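Putative cytoplasmic protein (Enterobacter cloacae, PDB 4HFK) acts as the type VI secretion amidase effector Tae4, which probably cleaves peptidoglycan, and is bound by its cognate immunity protein, Tai4. Local coordinates at the interface of chains A and B. Sequence-based numbering; all coordinates share one arbitrary frame. Chains: chain A, Putative cytoplasmic protein; chain B, Putative uncharacterized protein.

Contact 1: the interface of chains A and B. Residues chain A 53-54, 56; chain B 38, 42, 45.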
loop_
_atom_site.group_PDB
_atom_site.type_symbol
_atom_site.label_atom_id
_atom_site.label_comp_id
_atom_site.label_asym_id
_atom_site.label_seq_id
_atom_site.Cartn_x
_atom_site.Cartn_y
_atom_site.Cartn_z
ATOM N N GLY A 53 -16.392 -7.000 6.386
ATOM C CA GLY A 53 -15.786 -5.677 6.333
ATOM C C GLY A 53 -15.643 -5.163 4.906
ATOM O O GLY A 53 -15.130 -4.062 4.681
ATOM N N ILE A 54 -16.128 -5.947 3.947
ATOM C CA ILE A 54 -16.091 -5.567 2.531
ATOM C C ILE A 54 -17.086 -4.443 2.176
ATOM O O ILE A 54 -16.729 -3.494 1.470
ATOM C CB ILE A 54 -16.312 -6.801 1.628
ATOM C CG1 ILE A 54 -15.161 -7.801 1.815
ATOM C CG2 ILE A 54 -16.441 -6.387 0.142
ATOM C CD1 ILE A 54 -15.304 -9.083 0.992
ATOM N N LYS A 56 -19.014 -1.264 3.469
ATOM C CA LYS A 56 -19.030 -0.289 4.558
ATOM C C LYS A 56 -20.163 0.704 4.378
ATOM O O LYS A 56 -20.798 1.137 5.349
ATOM C CB LYS A 56 -17.706 0.482 4.615
ATOM C CG LYS A 56 -16.505 -0.337 5.100
ATOM C CD LYS A 56 -16.558 -0.530 6.618
ATOM C CE LYS A 56 -15.519 -1.547 7.071
ATOM N NZ LYS A 56 -15.289 -1.492 8.540
ATOM N N ASP B 38 -9.658 -0.672 5.924
ATOM C CA ASP B 38 -10.913 -1.202 5.389
ATOM C C ASP B 38 -11.818 -0.102 4.816
ATOM O O ASP B 38 -12.559 -0.339 3.857
ATOM C CB ASP B 38 -11.671 -2.007 6.451
ATOM C CG ASP B 38 -10.979 -3.321 6.795
ATOM O OD1 ASP B 38 -10.087 -3.764 6.029
ATOM O OD2 ASP B 38 -11.338 -3.923 7.832
ATOM N N ALA B 42 -12.833 0.187 0.858
ATOM C CA ALA B 42 -14.215 0.378 0.398
ATOM C C ALA B 42 -14.329 1.509 -0.629
ATOM O O ALA B 42 -15.295 1.560 -1.393
ATOM C CB ALA B 42 -15.183 0.601 1.584
ATOM N N LEU B 45 -13.418 -0.173 -3.757
ATOM C CA LEU B 45 -14.559 -1.023 -4.099
ATOM C C LEU B 45 -15.597 -0.237 -4.886
ATOM O O LEU B 45 -16.066 -0.688 -5.932
ATOM C CB LEU B 45 -15.218 -1.614 -2.840
ATOM C CG LEU B 45 -16.497 -2.428 -3.112
ATOM C CD1 LEU B 45 -16.158 -3.787 -3.724
ATOM C CD2 LEU B 45 -17.341 -2.621 -1.841
HETATM O O HOH W 1 -13.186 -2.824 3.207
HETATM O O HOH W 2 -13.494 -3.221 9.161
#
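A:Lys56 lies against the side chains of B:Asp38 and B:Ala42 at the interface between the effector Tae4 (chain A) and its immunity protein Tai4 (chain B). Its aliphatic stem does the touching. CG sits 3.9 Å from the methyl CB of B:Ala42. Further along the stem, CE lies 3.9 Å from CB of B:Asp38. The outer stem of A:Lys56 passes this CB at a slant. A bend at chi2 (-76°) in A:Lys56 turns the stem beyond CG, and the outer part then runs extended past B:Asp38.

A further direct contact is made by B:Leu45. It has CG anti to its backbone N (chi1 175°), and one branch of its isobutyl group reaches chain A. That branch ends in methyl CD2, 3.5 Å from the carbonyl O of A:Ile54. This carbonyl makes the nearest approach of A:Ile54 to B:Leu45.

No polar atom of one chain bonds directly to the other here. Two waters make the polar links instead. The side-chain amine NZ of A:Lys56 is 4.7 Å from the carboxylate oxygen OD2 of B:Asp38. Water 2 lies between them, 2.6 Å from NZ of A:Lys56 and 2.6 Å from OD2 of B:Asp38. The opposite charges may still attract each other across this water. Water 1 joins backbone to backbone. It is 2.7 Å from the carbonyl O of A:Gly53 and 2.6 Å from the carbonyl O of B:Asp38. Both partners are acceptors, so this water presumably donates a hydrogen to each.

The backbone elements set these groups in place. On the effector side, A:Gly53, A:Ile54 and A:Lys56 belong to a loop between helices 44-51 and 59-68. B:Asp38, B:Ala42 and B:Leu45 follow one another at spacings of four and three residues on helix 31-47. They present one face of that helix to chain A. B:Asp38 serves both waters, water 1 with its backbone O and water 2 with OD2.

Contact 2: the interface of chains A and B. Residues chain A 45, 49, 83, 93; chain B 50, 52, 56.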
loop_
_atom_site.group_PDB
_atom_site.type_symbol
_atom_site.label_atom_id
_atom_site.label_comp_id
_atom_site.label_asym_id
_atom_site.label_seq_id
_atom_site.Cartn_x
_atom_site.Cartn_y
_atom_site.Cartn_z
ATOM N N LYS A 45 -25.936 -12.953 1.626
ATOM C CA LYS A 45 -24.641 -12.473 1.152
ATOM C C LYS A 45 -24.412 -11.014 1.544
ATOM O O LYS A 45 -23.266 -10.597 1.751
ATOM C CB LYS A 45 -24.499 -12.684 -0.362
ATOM C CG LYS A 45 -23.098 -12.411 -0.901
ATOM C CD LYS A 45 -22.043 -13.343 -0.273
ATOM C CE LYS A 45 -22.217 -14.807 -0.708
ATOM N NZ LYS A 45 -21.976 -15.014 -2.175
ATOM N N ASN A 49 -20.961 -10.068 3.449
ATOM C CA ASN A 49 -19.997 -9.067 2.991
ATOM C C ASN A 49 -19.852 -7.890 3.967
ATOM O O ASN A 49 -18.773 -7.305 4.105
ATOM C CB ASN A 49 -20.310 -8.601 1.560
ATOM C CG ASN A 49 -20.014 -9.682 0.519
ATOM O OD1 ASN A 49 -19.314 -10.654 0.802
ATOM N ND2 ASN A 49 -20.559 -9.523 -0.679
ATOM N N VAL A 83 -25.815 -8.101 -4.704
ATOM C CA VAL A 83 -25.741 -9.382 -4.022
ATOM C C VAL A 83 -27.114 -9.607 -3.416
ATOM O O VAL A 83 -27.925 -8.677 -3.364
ATOM C CB VAL A 83 -24.691 -9.391 -2.896
ATOM C CG1 VAL A 83 -23.322 -9.195 -3.464
ATOM C CG2 VAL A 83 -24.988 -8.310 -1.873
ATOM N N PHE A 93 -24.625 -2.401 -3.857
ATOM C CA PHE A 93 -23.660 -1.978 -2.845
ATOM C C PHE A 93 -22.820 -0.762 -3.253
ATOM O O PHE A 93 -21.981 -0.297 -2.480
ATOM C CB PHE A 93 -22.758 -3.143 -2.422
ATOM C CG PHE A 93 -21.949 -3.727 -3.544
ATOM C CD1 PHE A 93 -20.653 -3.282 -3.783
ATOM C CD2 PHE A 93 -22.472 -4.737 -4.347
ATOM C CE1 PHE A 93 -19.887 -3.820 -4.812
ATOM C CE2 PHE A 93 -21.712 -5.285 -5.394
ATOM C CZ PHE A 93 -20.417 -4.825 -5.621
ATOM N N LEU B 50 -16.181 -4.149 -11.081
ATOM C CA LEU B 50 -16.247 -5.608 -11.004
ATOM C C LEU B 50 -17.401 -6.078 -10.110
ATOM O O LEU B 50 -17.800 -5.367 -9.184
ATOM C CB LEU B 50 -14.914 -6.175 -10.501
ATOM C CG LEU B 50 -13.741 -6.085 -11.485
ATOM C CD1 LEU B 50 -12.452 -6.538 -10.817
ATOM C CD2 LEU B 50 -14.018 -6.919 -12.745
ATOM N N ALA B 52 -19.436 -8.236 -7.204
ATOM C CA ALA B 52 -19.094 -8.543 -5.818
ATOM C C ALA B 52 -18.304 -9.835 -5.678
ATOM O O ALA B 52 -17.344 -9.910 -4.894
ATOM C CB ALA B 52 -20.356 -8.618 -4.983
ATOM N N GLU B 56 -15.282 -11.228 -3.192
ATOM C CA GLU B 56 -15.502 -12.337 -2.263
ATOM C C GLU B 56 -14.444 -13.420 -2.455
ATOM O O GLU B 56 -13.830 -13.870 -1.493
ATOM C CB GLU B 56 -16.909 -12.931 -2.443
ATOM C CG GLU B 56 -18.044 -11.925 -2.228
ATOM C CD GLU B 56 -19.401 -12.488 -2.600
ATOM O OE1 GLU B 56 -19.505 -13.718 -2.818
ATOM O OE2 GLU B 56 -20.366 -11.697 -2.679
#
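B:Glu56 of the immunity protein reaches A:Lys45 and A:Asn49 of the effector with the two oxygens of its carboxylate. OE1 takes the charged contact. NZ of A:Lys45 forms a salt bridge and hydrogen bond to it at 2.9 Å, on the syn side and tilted out of the carboxylate plane. The two side chains meet tip to tip. A:Lys45 has CG anti to its backbone N (chi1 -171°) and bends at each later torsion, which lays CG, CD and CE along one face of the carboxylate and brings NZ to OE1. In this van der Waals contact, CD of A:Lys45 lies 3.6 Å from the carboxylate carbon CD of B:Glu56.

OE2 takes the neutral contact. The amide ND2 of A:Asn49 donates to it at 3.0 Å. The bond is nearly straight, 171° at the hydrogen, and OE2 lies close to the amide plane. It is met on its anti side and well out of the carboxylate plane, with the amide and carboxylate planes 58° apart. Each carboxylate oxygen thus has its own donor, which should limit rotation of the group. The lysine may also stabilise its negative charge.

Apolar contacts flank this polar group. The methyl CB of B:Ala52 packs tightly against CG1 of A:Val83, at 3.4 Å. The same methyl sits obliquely over the rim of the A:Phe93 ring, 3.6 Å from CE2.

B:Ala52 opens helix 52-66 and B:Glu56 lies one turn further along it. This helix start meets helix 44-51, which carries A:Lys45 and A:Asn49, beside strand 82-84 with A:Val83 and the loop residue A:Phe93.

The C-alpha centres of contact 1 and contact 2 are about 10 Å apart, so they are neighbouring patches of one effector-immunity interface. They share no residue. On chain A, helix 44-51 of contact 2 leads directly into the loop of contact 1. Contact 2 also draws in strand 82-84 and A:Phe93, which are distant in sequence. On chain B the two helices are consecutive: helix 31-47 serves contact 1 and helix 52-66 serves contact 2. The deposited assembly holds two copies of each chain, and both patches repeat in each effector-immunity pair, consistent with Tai4 holding Tae4 in a complex.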